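Local coordinates for cell wall mannoprotein 1 (PDB 5J5L), which binds arachidonic acid in the core of a helical bundle and is probably a constitutive cell wall protein recognised as an antigen by the host, at residues 17-22 with 38-43; 25-30 with 95-100. All blocks are in the same frame, centred on the assembly; numbering follows the deposited sequence.

Contact 1: residues 17-22 with 38-43; sequences INTLTQ and QAVEQQ. With ACD (arachidonic acid), chain B.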
# COMPACT_ATOMS: atom_id res chain seq x y z
N ILE A 17 6.10 1.56 -3.48
CA ILE A 17 6.10 0.16 -3.06
C ILE A 17 7.28 -0.58 -3.68
O ILE A 17 7.99 -1.32 -2.99
CB ILE A 17 4.78 -0.56 -3.41
CG1 ILE A 17 3.62 0.02 -2.58
CG2 ILE A 17 4.89 -2.05 -3.15
CD1 ILE A 17 2.25 -0.25 -3.17
N ASN A 18 7.50 -0.37 -4.98
CA ASN A 18 8.56 -1.10 -5.65
C ASN A 18 9.94 -0.66 -5.19
O ASN A 18 10.84 -1.47 -5.07
CB ASN A 18 8.36 -1.01 -7.15
CG ASN A 18 7.14 -1.80 -7.60
OD1 ASN A 18 6.86 -2.89 -7.07
ND2 ASN A 18 6.39 -1.25 -8.53
N THR A 19 10.06 0.62 -4.84
CA THR A 19 11.29 1.11 -4.21
C THR A 19 11.51 0.46 -2.84
O THR A 19 12.61 -0.01 -2.55
CB THR A 19 11.27 2.64 -4.10
OG1 THR A 19 11.13 3.18 -5.42
CG2 THR A 19 12.55 3.15 -3.46
N LEU A 20 10.48 0.38 -2.02
CA LEU A 20 10.60 -0.31 -0.73
C LEU A 20 11.07 -1.76 -0.87
O LEU A 20 11.92 -2.22 -0.12
CB LEU A 20 9.27 -0.31 0.01
CG LEU A 20 9.00 0.90 0.88
CD1 LEU A 20 7.59 0.78 1.45
CD2 LEU A 20 10.00 1.02 2.02
N THR A 21 10.48 -2.47 -1.83
CA THR A 21 10.83 -3.86 -2.07
C THR A 21 12.31 -3.98 -2.38
O THR A 21 12.98 -4.92 -1.93
CB THR A 21 9.99 -4.46 -3.22
OG1 THR A 21 8.59 -4.38 -2.88
CG2 THR A 21 10.35 -5.91 -3.47
N GLN A 22 12.82 -3.04 -3.18
CA GLN A 22 14.25 -3.00 -3.48
C GLN A 22 15.10 -2.85 -2.22
O GLN A 22 16.15 -3.52 -2.08
CB GLN A 22 14.57 -1.88 -4.47
CG GLN A 22 14.12 -2.15 -5.90
CD GLN A 22 14.45 -0.99 -6.82
OE1 GLN A 22 14.11 0.16 -6.55
NE2 GLN A 22 15.10 -1.29 -7.93
N GLN A 38 12.82 3.31 6.04
CA GLN A 38 11.73 3.96 6.79
C GLN A 38 11.32 5.29 6.16
O GLN A 38 10.14 5.64 6.17
CB GLN A 38 12.08 4.15 8.27
CG GLN A 38 11.00 4.84 9.10
CD GLN A 38 9.73 4.02 9.27
OE1 GLN A 38 8.71 4.53 9.78
NE2 GLN A 38 9.78 2.77 8.87
N ALA A 39 12.29 6.03 5.60
CA ALA A 39 11.99 7.30 4.92
C ALA A 39 11.05 7.03 3.72
O ALA A 39 10.07 7.75 3.50
CB ALA A 39 13.27 7.99 4.47
N VAL A 40 11.35 5.98 2.98
CA VAL A 40 10.49 5.60 1.84
C VAL A 40 9.14 5.14 2.35
O VAL A 40 8.10 5.50 1.78
CB VAL A 40 11.12 4.51 0.95
CG1 VAL A 40 10.22 4.23 -0.24
CG2 VAL A 40 12.49 4.94 0.46
N GLU A 41 9.13 4.38 3.44
CA GLU A 41 7.87 3.93 4.01
C GLU A 41 6.99 5.10 4.44
O GLU A 41 5.77 5.05 4.27
CB GLU A 41 8.12 2.99 5.17
CG GLU A 41 6.86 2.33 5.72
CD GLU A 41 6.05 3.20 6.65
OE1 GLU A 41 6.58 4.20 7.20
OE2 GLU A 41 4.86 2.84 6.87
N GLN A 42 7.61 6.15 4.98
CA GLN A 42 6.86 7.32 5.44
C GLN A 42 6.34 8.13 4.26
O GLN A 42 5.23 8.68 4.31
CB GLN A 42 7.71 8.16 6.38
CG GLN A 42 7.90 7.49 7.74
CD GLN A 42 6.66 7.60 8.62
OE1 GLN A 42 5.95 6.61 8.85
NE2 GLN A 42 6.38 8.79 9.09
N GLN A 43 7.13 8.18 3.19
CA GLN A 43 6.68 8.77 1.91
C GLN A 43 5.47 8.00 1.38
O GLN A 43 4.48 8.60 0.93
CB GLN A 43 7.80 8.77 0.88
CG GLN A 43 7.48 9.59 -0.37
CD GLN A 43 7.13 11.04 -0.06
OE1 GLN A 43 7.92 11.76 0.56
NE2 GLN A 43 5.95 11.47 -0.49
C1 ACD B . 14.99 -2.30 5.20
C2 ACD B . 13.82 -2.14 6.14
C3 ACD B . 13.97 -3.09 7.31
C4 ACD B . 12.99 -2.71 8.43
C5 ACD B . 13.15 -1.26 8.80
C6 ACD B . 12.18 -0.33 8.74
C7 ACD B . 10.75 -0.62 8.35
C8 ACD B . 10.42 -0.15 6.94
C9 ACD B . 9.59 -0.80 6.11
C10 ACD B . 8.90 -2.12 6.42
C11 ACD B . 7.48 -1.91 6.87
C12 ACD B . 6.37 -2.30 6.23
C13 ACD B . 6.29 -3.00 4.89
C14 ACD B . 6.21 -1.90 3.85
C15 ACD B . 5.53 -1.98 2.70
C16 ACD B . 4.74 -3.19 2.30
C17 ACD B . 3.75 -2.79 1.21
C18 ACD B . 2.65 -1.89 1.75
C19 ACD B . 1.59 -1.64 0.70
C20 ACD B . 0.85 -0.34 0.88
O1 ACD B . 14.85 -3.16 4.31
O2 ACD B . 16.02 -1.60 5.31
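L20 and V40 meet where two helical segments, 17-22 and 38-43, run antiparallel at 163° with their axes 9.5 Å apart. The CA atoms of L20 and V40 lie 6.4 Å from each other, and the touch between them is wholly apolar. The two side chains lie alongside each other, pointing opposite ways, with CG of L20 3.7 Å from CG1 of V40. V40 holds CG1 anti to its backbone N (chi1 -177°), which places that methyl against the leucine branch point. A beta-branched valine suits this position because its short side chain packs against L20 between the two helices.

L20 divides its two methyls between protein and lipid. CD2 reaches over to the second helix, 3.8 Å from the backbone N of E41, while CD1 packs 3.7 Å from C15 of arachidonic acid. One methyl of a forked leucine can thus serve the helix contact and the other the lipid. T19 lies across V40, its methyl CG2 4.1 Å from CG1. Its hydroxyl OG1 returns to T15 O in the same helix, so a threonine fits the margin with its apolar branch facing the partner. E41 contributes its CB and CG to the lipid side, near C9 of the ligand, before its chain bends at chi2 (-80°) and carries the carboxylate away from helix 3-26. There it lies close to E45 and D106, an acidic cluster that may raise its pKa.

Helices 3-26 and 31-56 form one wall of the bundle here. I17 and L20 both reach L44 farther along helix 31-56, I17 also packs on I80 of helix 63-89, and E41 touches L110 of helix 100-124.

Contact 2: residues 25-30 with 95-100; sequences NEFTGD and DSAGVG. With ACD (arachidonic acid), chain B.
G29 and A97 bring two turns together at the end of the bundle, their CA atoms 5.0 Å apart. This is the tight part of the contact: the carbonyl O of G29 lies 3.2 Å from CB of A97, close for an oxygen and a methyl carbon. G29 has a positive phi (105°), a conformation that favours glycine, and the absence of a side chain lets S96 and A97 come up to its backbone.

F27 is the larger element. Its CG stands anti to the backbone N (chi1 -173°), and the ring is sandwiched. Over the centre of one face lies C3 of arachidonic acid, 3.6 Å above the plane; over the centre of the other is the backbone N of G29. CB of A97 meets the ring at its edge, 4.1 Å from CZ, and D30 O lies at the edge in the ring plane. CD1 also comes within 3.3 Å of the ligand carboxylate oxygen O2, so a flat aromatic covers both the head group and the start of the acyl chain. V99 adds CG2, 4.1 Å from C4 of the lipid.

The solvent side is looser. S96 is exposed and brings OG no nearer than 4.3 Å to CA of G29; that hydroxyl is instead bonded to Q93 O. G98, also exposed, is the C-prime residue of a Schellman motif that ends helix 91-97, its positive phi (82°) suiting glycine.

The turn from helix 3-26 to helix 31-56 packs here against the end of helix 91-97, just before helix 100-124. Q33 bonds to E26 O and T28 N, and D30 is the N-cap of helix 31-56, its OD2 bonded to Q33 N. F27 packs on V94 of helix 91-97 and V99 on L31 of helix 31-56.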
# COMPACT_ATOMS: atom_id res chain seq x y z
N ASN A 25 15.05 -6.25 -0.21
CA ASN A 25 15.88 -7.29 -0.81
C ASN A 25 17.38 -7.09 -0.57
O ASN A 25 18.15 -8.07 -0.57
CB ASN A 25 15.57 -7.42 -2.30
CG ASN A 25 14.19 -8.01 -2.55
OD1 ASN A 25 13.69 -8.80 -1.75
ND2 ASN A 25 13.60 -7.67 -3.68
N GLU A 26 17.79 -5.84 -0.32
CA GLU A 26 19.16 -5.51 0.04
C GLU A 26 19.47 -5.48 1.54
O GLU A 26 20.63 -5.33 1.90
CB GLU A 26 19.54 -4.13 -0.51
CG GLU A 26 19.63 -4.02 -2.01
CD GLU A 26 19.77 -2.58 -2.48
OE1 GLU A 26 19.84 -1.66 -1.62
OE2 GLU A 26 19.79 -2.36 -3.71
N PHE A 27 18.45 -5.61 2.40
CA PHE A 27 18.62 -5.42 3.84
C PHE A 27 19.54 -6.47 4.45
O PHE A 27 19.33 -7.68 4.25
CB PHE A 27 17.27 -5.43 4.53
CG PHE A 27 17.30 -5.08 6.00
CD1 PHE A 27 17.97 -3.96 6.46
CD2 PHE A 27 16.56 -5.84 6.92
CE1 PHE A 27 17.96 -3.64 7.81
CE2 PHE A 27 16.56 -5.52 8.27
CZ PHE A 27 17.27 -4.42 8.71
N THR A 28 20.55 -6.01 5.18
CA THR A 28 21.50 -6.90 5.87
C THR A 28 21.38 -6.87 7.40
O THR A 28 22.13 -7.58 8.08
CB THR A 28 22.96 -6.55 5.51
OG1 THR A 28 23.30 -5.27 6.06
CG2 THR A 28 23.15 -6.53 4.01
N GLY A 29 20.47 -6.04 7.93
CA GLY A 29 20.38 -5.79 9.37
C GLY A 29 20.93 -4.44 9.79
O GLY A 29 20.78 -4.01 10.94
N ASP A 30 21.59 -3.75 8.86
CA ASP A 30 22.25 -2.49 9.16
C ASP A 30 21.22 -1.41 9.45
O ASP A 30 20.24 -1.27 8.73
CB ASP A 30 23.12 -2.08 7.97
CG ASP A 30 23.78 -0.73 8.15
OD1 ASP A 30 24.89 -0.68 8.70
OD2 ASP A 30 23.17 0.26 7.72
N ASP A 95 15.10 -8.95 13.14
CA ASP A 95 15.28 -9.37 14.54
C ASP A 95 16.66 -9.01 15.04
O ASP A 95 16.83 -8.57 16.18
CB ASP A 95 15.05 -10.87 14.69
CG ASP A 95 13.61 -11.28 14.47
OD1 ASP A 95 12.71 -10.43 14.62
OD2 ASP A 95 13.38 -12.48 14.17
N SER A 96 17.67 -9.22 14.19
CA SER A 96 19.04 -8.93 14.58
C SER A 96 19.28 -7.42 14.72
O SER A 96 20.06 -7.00 15.57
CB SER A 96 20.04 -9.58 13.61
OG SER A 96 20.10 -8.91 12.37
N ALA A 97 18.57 -6.62 13.93
CA ALA A 97 18.63 -5.17 14.04
C ALA A 97 17.80 -4.67 15.23
O ALA A 97 18.05 -3.59 15.74
CB ALA A 97 18.16 -4.51 12.76
N GLY A 98 16.84 -5.47 15.67
CA GLY A 98 16.00 -5.12 16.83
C GLY A 98 14.86 -4.18 16.48
O GLY A 98 14.33 -3.49 17.36
N VAL A 99 14.48 -4.14 15.20
CA VAL A 99 13.48 -3.16 14.73
C VAL A 99 12.13 -3.76 14.36
O VAL A 99 11.38 -3.18 13.58
CB VAL A 99 14.00 -2.26 13.58
CG1 VAL A 99 15.21 -1.46 14.05
CG2 VAL A 99 14.30 -3.08 12.31
N GLY A 100 11.80 -4.91 14.95
CA GLY A 100 10.51 -5.55 14.70
C GLY A 100 9.32 -4.65 15.02
O GLY A 100 8.32 -4.65 14.29
C1 ACD B . 14.99 -2.30 5.20
C2 ACD B . 13.82 -2.14 6.14
C3 ACD B . 13.97 -3.09 7.31
C4 ACD B . 12.99 -2.71 8.43
C5 ACD B . 13.15 -1.26 8.80
C6 ACD B . 12.18 -0.33 8.74
C7 ACD B . 10.75 -0.62 8.35
C8 ACD B . 10.42 -0.15 6.94
C9 ACD B . 9.59 -0.80 6.11
C10 ACD B . 8.90 -2.12 6.42
C11 ACD B . 7.48 -1.91 6.87
C12 ACD B . 6.37 -2.30 6.23
C13 ACD B . 6.29 -3.00 4.89
C14 ACD B . 6.21 -1.90 3.85
C15 ACD B . 5.53 -1.98 2.70
C16 ACD B . 4.74 -3.19 2.30
C17 ACD B . 3.75 -2.79 1.21
C18 ACD B . 2.65 -1.89 1.75
C19 ACD B . 1.59 -1.64 0.70
C20 ACD B . 0.85 -0.34 0.88
O1 ACD B . 14.85 -3.16 4.31
O2 ACD B . 16.02 -1.60 5.31

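Overall arrangement
Contacts 1 and 2 have their centres 15 Å apart and both bear on the same arachidonic acid. Contact 1, its centre about 10 Å from that of the chain, joins two antiparallel helices beside the middle of the acyl chain; contact 2, its centre about 21 Å from that of the chain, closes the end of the bundle over the carboxylate. Helix 3-26 leads from one to the other, its residues 17-22 in contact 1 and its last turn entering contact 2. Along the chain the segments alternate: 25-30 lies between the partners of contact 1, and 95-100 follows both. L20 and Q38 from contact 1 and F27 from contact 2 belong to the 20-residue lipid pocket.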